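Side-chain contacts in alpha-galactosidase (Umbelopsis vinacea, PDB 3A5V), which hydrolyses terminal alpha-galactosyl residues as a glycoside hydrolase of family 27, a tetrameric, N-glycosylated fungal enzyme: residues A339-I344 with L388-S393; I358-L363 with K367-F372. One frame throughout, in Å; residues are numbered along the deposited sequence.

How the contacts relate
Both contacts lie in the C-terminal beta sandwich domain, on the same side of the chain's centre and with their own centres about 10 Å apart. Along the chain the order is 339-344, 358-363, 367-372 and 388-393, which places the hairpin of contact 2 between the two segments of contact 1. Strands 384-390 and 358-362 are neighbours in one antiparallel sheet, joined by probable backbone hydrogen bonds such as Arg361 N to Lys389 O, whereas strand 335-340 belongs to the two-stranded sheet with 375-380. Contact 1 packs the short helix that follows strand 335-340 against strand 384-390 of the larger sheet, contact 2 builds the edge of that sheet, and the same N-linked sugar touches both.

Contact 1 (A339-I344 with L388-S393); sequences ATWDDI and LKFMDS. With NAG (2-acetamido-2-deoxy-beta-D-glucopyranose), chain D; NAG (2-acetamido-2-deoxy-beta-D-glucopyranose), chain B.
Phe390 drives the far rim of its ring against the indole of Trp341 and the end of Ile344, three buried side chains meeting without a polar bond between them. Followed outward, Phe390 starts from a CB directed at segment 339-344, and CG lies anti to its own carbonyl carbon (chi1 -80°), which carries the ring away from strand 384-390 toward the short helix 341-344. Farther out, CE1 only brushes Ile344 CD1, at 4.1 Å. CE2 makes the closest approach, 3.4 Å from Trp341 CH2, and stands over the six-membered ring of the indole, displaced toward its rim. At the tip, CZ touches both partners, 3.5 Å from Ile344 CD1 and 3.8 Å from Trp341 CZ3. The result is a T-shaped (edge-to-face) stack with Phe390 as the edge and Trp341 as the face, the ring centroids 5.1 Å apart and the planes at 77°. The indole is fixed from its other end too, since NE1 donates to the backbone carbonyl of Arg356. At the start of the helix, Thr340 is the N-cap, its OG1 accepting from Asp343 N at 3.1 Å.

Beyond the strand, Met391 and Asp392 run alongside the glycan. Asp392 OD2 accepts from N2 of the chain D sugar at 3.0 Å, while its OD1 takes Ser393 N at 2.7 Å on the anti side, 20° out of the carboxylate plane; two donors thus hold the carboxylate, one on each oxygen. Met391 and Asp392 also border the chain B sugar through their CB atoms. With Val325 and Ile358 also against Phe390, this apolar cluster is the kind of core that fills a beta sandwich, here between a helix following strand 335-340 and the face of the larger sheet.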
loop_
_atom_site.group_PDB
_atom_site.type_symbol
_atom_site.label_atom_id
_atom_site.label_comp_id
_atom_site.label_asym_id
_atom_site.label_seq_id
_atom_site.Cartn_x
_atom_site.Cartn_y
_atom_site.Cartn_z
ATOM N N ALA A 339 14.892 -31.710 13.226
ATOM C CA ALA A 339 14.451 -31.646 11.831
ATOM C C ALA A 339 14.052 -33.056 11.412
ATOM O O ALA A 339 14.812 -33.999 11.640
ATOM C CB ALA A 339 15.573 -31.139 10.932
ATOM N N THR A 340 12.868 -33.194 10.827
ATOM C CA THR A 340 12.406 -34.490 10.336
ATOM C C THR A 340 12.679 -34.564 8.825
ATOM O O THR A 340 12.812 -33.537 8.164
ATOM C CB THR A 340 10.904 -34.693 10.580
ATOM O OG1 THR A 340 10.157 -33.859 9.690
ATOM C CG2 THR A 340 10.524 -34.330 12.040
ATOM N N TRP A 341 12.766 -35.780 8.298
ATOM C CA TRP A 341 12.980 -35.996 6.871
ATOM C C TRP A 341 11.793 -35.430 6.084
ATOM O O TRP A 341 11.984 -34.858 4.997
ATOM C CB TRP A 341 13.143 -37.505 6.588
ATOM C CG TRP A 341 14.542 -38.144 6.852
ATOM C CD1 TRP A 341 15.029 -39.287 6.256
ATOM C CD2 TRP A 341 15.581 -37.698 7.759
ATOM N NE1 TRP A 341 16.287 -39.578 6.738
ATOM C CE2 TRP A 341 16.653 -38.618 7.650
ATOM C CE3 TRP A 341 15.711 -36.609 8.651
ATOM C CZ2 TRP A 341 17.841 -38.481 8.393
ATOM C CZ3 TRP A 341 16.885 -36.465 9.378
ATOM C CH2 TRP A 341 17.939 -37.405 9.255
ATOM N N ASP A 342 10.569 -35.582 6.618
ATOM C CA ASP A 342 9.399 -35.066 5.907
ATOM C C ASP A 342 9.431 -33.530 5.800
ATOM O O ASP A 342 8.912 -32.971 4.834
ATOM C CB ASP A 342 8.073 -35.543 6.522
ATOM C CG ASP A 342 7.795 -37.020 6.232
ATOM O OD1 ASP A 342 8.470 -37.624 5.352
ATOM O OD2 ASP A 342 6.900 -37.569 6.892
ATOM N N ASP A 343 10.001 -32.862 6.797
ATOM C CA ASP A 343 10.140 -31.402 6.720
ATOM C C ASP A 343 11.285 -30.987 5.797
ATOM O O ASP A 343 11.110 -30.086 4.978
ATOM C CB ASP A 343 10.337 -30.804 8.098
ATOM C CG ASP A 343 9.020 -30.705 8.877
ATOM O OD1 ASP A 343 7.928 -30.647 8.253
ATOM O OD2 ASP A 343 9.096 -30.686 10.104
ATOM N N ILE A 344 12.438 -31.643 5.930
ATOM C CA ILE A 344 13.611 -31.332 5.093
ATOM C C ILE A 344 13.273 -31.401 3.594
ATOM O O ILE A 344 13.704 -30.529 2.813
ATOM C CB ILE A 344 14.834 -32.222 5.458
ATOM C CG1 ILE A 344 15.319 -31.873 6.881
ATOM C CG2 ILE A 344 16.000 -32.042 4.433
ATOM C CD1 ILE A 344 16.214 -32.961 7.543
ATOM N N LEU A 388 24.243 -28.105 8.471
ATOM C CA LEU A 388 24.402 -29.520 8.161
ATOM C C LEU A 388 24.387 -29.755 6.674
ATOM O O LEU A 388 23.664 -29.060 5.927
ATOM C CB LEU A 388 23.260 -30.355 8.787
ATOM C CG LEU A 388 22.947 -30.095 10.268
ATOM C CD1 LEU A 388 21.677 -30.858 10.686
ATOM C CD2 LEU A 388 24.149 -30.456 11.165
ATOM N N LYS A 389 25.172 -30.743 6.245
ATOM C CA LYS A 389 25.054 -31.277 4.895
ATOM C C LYS A 389 24.657 -32.751 4.930
ATOM O O LYS A 389 25.337 -33.576 5.552
ATOM C CB LYS A 389 26.366 -31.099 4.115
ATOM C CG LYS A 389 26.270 -31.566 2.648
ATOM C CD LYS A 389 27.622 -31.438 1.962
ATOM C CE LYS A 389 27.584 -31.960 0.526
ATOM N NZ LYS A 389 28.920 -31.776 -0.089
ATOM N N PHE A 390 23.550 -33.059 4.259
ATOM C CA PHE A 390 23.077 -34.434 4.089
ATOM C C PHE A 390 23.722 -34.967 2.828
ATOM O O PHE A 390 23.606 -34.344 1.765
ATOM C CB PHE A 390 21.543 -34.470 3.975
ATOM C CG PHE A 390 20.826 -34.385 5.311
ATOM C CD1 PHE A 390 20.933 -33.248 6.109
ATOM C CD2 PHE A 390 20.048 -35.447 5.757
ATOM C CE1 PHE A 390 20.275 -33.167 7.372
ATOM C CE2 PHE A 390 19.385 -35.389 6.989
ATOM C CZ PHE A 390 19.503 -34.247 7.811
ATOM N N MET A 391 24.408 -36.105 2.943
ATOM C CA MET A 391 25.248 -36.613 1.851
ATOM C C MET A 391 24.453 -37.379 0.795
ATOM O O MET A 391 24.985 -37.788 -0.233
ATOM C CB MET A 391 26.411 -37.452 2.408
ATOM C CG MET A 391 27.299 -36.691 3.377
ATOM S SD MET A 391 28.120 -35.237 2.664
ATOM C CE MET A 391 29.342 -36.052 1.650
ATOM N N ASP A 392 23.159 -37.536 1.054
ATOM C CA ASP A 392 22.239 -38.133 0.107
ATOM C C ASP A 392 20.850 -37.555 0.388
ATOM O O ASP A 392 20.663 -36.762 1.324
ATOM C CB ASP A 392 22.240 -39.670 0.239
ATOM C CG ASP A 392 21.885 -40.394 -1.085
ATOM O OD1 ASP A 392 21.174 -39.826 -1.943
ATOM O OD2 ASP A 392 22.339 -41.542 -1.272
ATOM N N SER A 393 19.889 -37.948 -0.439
ATOM C CA SER A 393 18.520 -37.458 -0.367
ATOM C C SER A 393 17.577 -38.583 0.052
ATOM O O SER A 393 17.800 -39.746 -0.290
ATOM C CB SER A 393 18.105 -36.949 -1.747
ATOM O OG SER A 393 16.740 -36.589 -1.762
HETATM C C1 NAG D . 24.220 -44.795 0.234
HETATM C C2 NAG D . 24.842 -44.355 -1.097
HETATM C C3 NAG D . 24.017 -44.809 -2.305
HETATM C C4 NAG D . 23.477 -46.243 -2.174
HETATM C C5 NAG D . 22.954 -46.523 -0.757
HETATM C C6 NAG D . 22.542 -47.984 -0.559
HETATM C C7 NAG D . 26.151 -42.287 -1.002
HETATM C C8 NAG D . 26.125 -40.787 -1.113
HETATM N N2 NAG D . 24.992 -42.910 -1.188
HETATM O O3 NAG D . 24.821 -44.672 -3.465
HETATM O O4 NAG D . 22.429 -46.430 -3.105
HETATM O O5 NAG D . 23.941 -46.179 0.205
HETATM O O6 NAG D . 23.694 -48.793 -0.399
HETATM O O7 NAG D . 27.203 -42.863 -0.735
HETATM C C1 NAG B . 24.859 -43.956 5.426
HETATM C C2 NAG B . 24.395 -45.329 4.905
HETATM C C3 NAG B . 24.868 -45.559 3.467
HETATM C C4 NAG B . 24.456 -44.390 2.570
HETATM C C5 NAG B . 24.860 -43.052 3.216
HETATM C C6 NAG B . 24.357 -41.867 2.387
HETATM C C7 NAG B . 24.019 -47.313 6.270
HETATM C C8 NAG B . 24.576 -48.248 7.311
HETATM N N2 NAG B . 24.857 -46.405 5.772
HETATM O O3 NAG B . 24.324 -46.759 2.960
HETATM O O4 NAG B . 25.117 -44.491 1.322
HETATM O O5 NAG B . 24.370 -42.966 4.533
HETATM O O6 NAG B . 24.862 -40.658 2.899
HETATM O O7 NAG B . 22.842 -47.426 5.899
#

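Contact 2 (I358-L363 with K367-F372); sequences IEVRDL and KSLGNF. With NAG (2-acetamido-2-deoxy-beta-D-glucopyranose), chain B.
Ser368 OG donates to Glu359 OE2 at 2.5 Å, on that oxygen's anti lone pair, and accepts from Gly370 N at 3.1 Å in an ST turn. Glu359 reaches it because CG is anti to the backbone N (chi1 -176°) and the chain beyond is extended. An alanine in place of Glu359 would keep the CB contact with Asn371 but would probably leave the Ser368 hydroxyl without its acceptor. Six backbone bonds tie the strands, including Val360 N to Gly370 O at 2.9 Å and Leu369 N to Val360 O at 2.7 Å. They form an antiparallel beta hairpin interrupted by a beta bulge, where the register slips by one between Glu359 and Arg361. Asn371 ND2, also hydrogen-bonded to Ser357 OG, is bonded covalently to C1 of the chain B sugar, whose O6 accepts from Glu359 N at 3.1 Å, pinning the sugar back onto the partner strand. Arg361 lays one guanidinium face over Lys367 N, while its NE forms a salt bridge with Glu289. On the opposite face of the hairpin, the side chains of Val360 and Phe372 cross at about a right angle, CG2 3.7 Å from CD1, and Leu369 CD2 lies near Asp362 CB.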
loop_
_atom_site.group_PDB
_atom_site.type_symbol
_atom_site.label_atom_id
_atom_site.label_comp_id
_atom_site.label_asym_id
_atom_site.label_seq_id
_atom_site.Cartn_x
_atom_site.Cartn_y
_atom_site.Cartn_z
ATOM N N ILE A 358 20.997 -41.785 6.104
ATOM C CA ILE A 358 21.782 -40.776 5.385
ATOM C C ILE A 358 22.854 -40.213 6.318
ATOM O O ILE A 358 22.581 -39.941 7.494
ATOM C CB ILE A 358 20.877 -39.604 4.848
ATOM C CG1 ILE A 358 19.789 -40.127 3.898
ATOM C CG2 ILE A 358 21.708 -38.519 4.128
ATOM C CD1 ILE A 358 18.676 -39.098 3.615
ATOM N N GLU A 359 24.068 -40.056 5.790
ATOM C CA GLU A 359 25.159 -39.452 6.538
ATOM C C GLU A 359 24.980 -37.937 6.598
ATOM O O GLU A 359 24.709 -37.291 5.581
ATOM C CB GLU A 359 26.526 -39.753 5.903
ATOM C CG GLU A 359 27.673 -39.193 6.751
ATOM C CD GLU A 359 29.056 -39.251 6.098
ATOM O OE1 GLU A 359 29.180 -39.645 4.925
ATOM O OE2 GLU A 359 30.025 -38.862 6.788
ATOM N N VAL A 360 25.165 -37.386 7.794
ATOM C CA VAL A 360 25.028 -35.947 8.015
ATOM C C VAL A 360 26.363 -35.404 8.501
ATOM O O VAL A 360 26.960 -35.949 9.441
ATOM C CB VAL A 360 23.937 -35.637 9.072
ATOM C CG1 VAL A 360 23.807 -34.105 9.282
ATOM C CG2 VAL A 360 22.589 -36.250 8.647
ATOM N N ARG A 361 26.824 -34.338 7.857
ATOM C CA ARG A 361 28.092 -33.693 8.220
ATOM C C ARG A 361 27.819 -32.309 8.814
ATOM O O ARG A 361 26.952 -31.574 8.326
ATOM C CB ARG A 361 28.965 -33.557 6.974
ATOM C CG ARG A 361 30.313 -32.885 7.204
ATOM C CD ARG A 361 31.148 -32.909 5.922
ATOM N NE ARG A 361 32.500 -32.369 6.128
ATOM C CZ ARG A 361 33.528 -33.065 6.617
ATOM N NH1 ARG A 361 33.366 -34.337 6.997
ATOM N NH2 ARG A 361 34.717 -32.479 6.758
ATOM N N ASP A 362 28.566 -31.962 9.857
ATOM C CA ASP A 362 28.493 -30.632 10.453
ATOM C C ASP A 362 29.570 -29.799 9.768
ATOM O O ASP A 362 30.770 -30.078 9.923
ATOM C CB ASP A 362 28.710 -30.706 11.970
ATOM C CG ASP A 362 28.528 -29.359 12.673
ATOM O OD1 ASP A 362 28.982 -28.308 12.143
ATOM O OD2 ASP A 362 27.935 -29.353 13.777
ATOM N N LEU A 363 29.136 -28.787 9.009
ATOM C CA LEU A 363 30.048 -28.008 8.158
ATOM C C LEU A 363 30.940 -27.020 8.905
ATOM O O LEU A 363 32.062 -26.721 8.458
ATOM C CB LEU A 363 29.272 -27.289 7.045
ATOM C CG LEU A 363 28.509 -28.197 6.070
ATOM C CD1 LEU A 363 28.056 -27.360 4.887
ATOM C CD2 LEU A 363 29.366 -29.406 5.584
ATOM N N LYS A 367 33.083 -32.156 10.446
ATOM C CA LYS A 367 33.126 -33.559 10.833
ATOM C C LYS A 367 31.807 -34.249 10.521
ATOM O O LYS A 367 30.735 -33.626 10.563
ATOM C CB LYS A 367 33.469 -33.716 12.315
ATOM C CG LYS A 367 32.406 -33.214 13.251
ATOM C CD LYS A 367 32.682 -33.616 14.692
ATOM C CE LYS A 367 31.614 -33.031 15.614
ATOM N NZ LYS A 367 32.025 -33.147 17.041
ATOM N N SER A 368 31.905 -35.536 10.209
ATOM C CA SER A 368 30.735 -36.377 10.051
ATOM C C SER A 368 30.061 -36.584 11.398
ATOM O O SER A 368 30.733 -36.838 12.404
ATOM C CB SER A 368 31.122 -37.740 9.484
ATOM O OG SER A 368 29.953 -38.532 9.307
ATOM N N LEU A 369 28.734 -36.473 11.414
ATOM C CA LEU A 369 27.967 -36.821 12.603
ATOM C C LEU A 369 27.494 -38.267 12.554
ATOM O O LEU A 369 26.853 -38.728 13.493
ATOM C CB LEU A 369 26.774 -35.870 12.811
ATOM C CG LEU A 369 27.095 -34.373 12.972
ATOM C CD1 LEU A 369 25.788 -33.574 13.130
ATOM C CD2 LEU A 369 28.081 -34.107 14.147
ATOM N N GLY A 370 27.820 -38.973 11.474
ATOM C CA GLY A 370 27.358 -40.345 11.276
ATOM C C GLY A 370 26.073 -40.385 10.466
ATOM O O GLY A 370 25.667 -39.373 9.887
ATOM N N ASN A 371 25.446 -41.556 10.422
ATOM C CA ASN A 371 24.203 -41.756 9.686
ATOM C C ASN A 371 22.993 -41.609 10.598
ATOM O O ASN A 371 23.054 -41.960 11.782
ATOM C CB ASN A 371 24.176 -43.149 9.046
ATOM C CG ASN A 371 24.866 -43.194 7.686
ATOM O OD1 ASN A 371 25.967 -42.665 7.519
ATOM N ND2 ASN A 371 24.204 -43.844 6.710
ATOM N N PHE A 372 21.896 -41.111 10.027
ATOM C CA PHE A 372 20.633 -40.899 10.728
ATOM C C PHE A 372 19.491 -41.340 9.809
ATOM O O PHE A 372 19.645 -41.317 8.584
ATOM C CB PHE A 372 20.451 -39.397 11.036
ATOM C CG PHE A 372 21.457 -38.842 12.007
ATOM C CD1 PHE A 372 22.741 -38.494 11.584
ATOM C CD2 PHE A 372 21.120 -38.674 13.352
ATOM C CE1 PHE A 372 23.682 -37.985 12.485
ATOM C CE2 PHE A 372 22.057 -38.165 14.266
ATOM C CZ PHE A 372 23.340 -37.820 13.826
HETATM C C1 NAG B . 24.859 -43.956 5.426
HETATM C C2 NAG B . 24.395 -45.329 4.905
HETATM C C3 NAG B . 24.868 -45.559 3.467
HETATM C C4 NAG B . 24.456 -44.390 2.570
HETATM C C5 NAG B . 24.860 -43.052 3.216
HETATM C C6 NAG B . 24.357 -41.867 2.387
HETATM C C7 NAG B . 24.019 -47.313 6.270
HETATM C C8 NAG B . 24.576 -48.248 7.311
HETATM N N2 NAG B . 24.857 -46.405 5.772
HETATM O O3 NAG B . 24.324 -46.759 2.960
HETATM O O4 NAG B . 25.117 -44.491 1.322
HETATM O O5 NAG B . 24.370 -42.966 4.533
HETATM O O6 NAG B . 24.862 -40.658 2.899
HETATM O O7 NAG B . 22.842 -47.426 5.899
#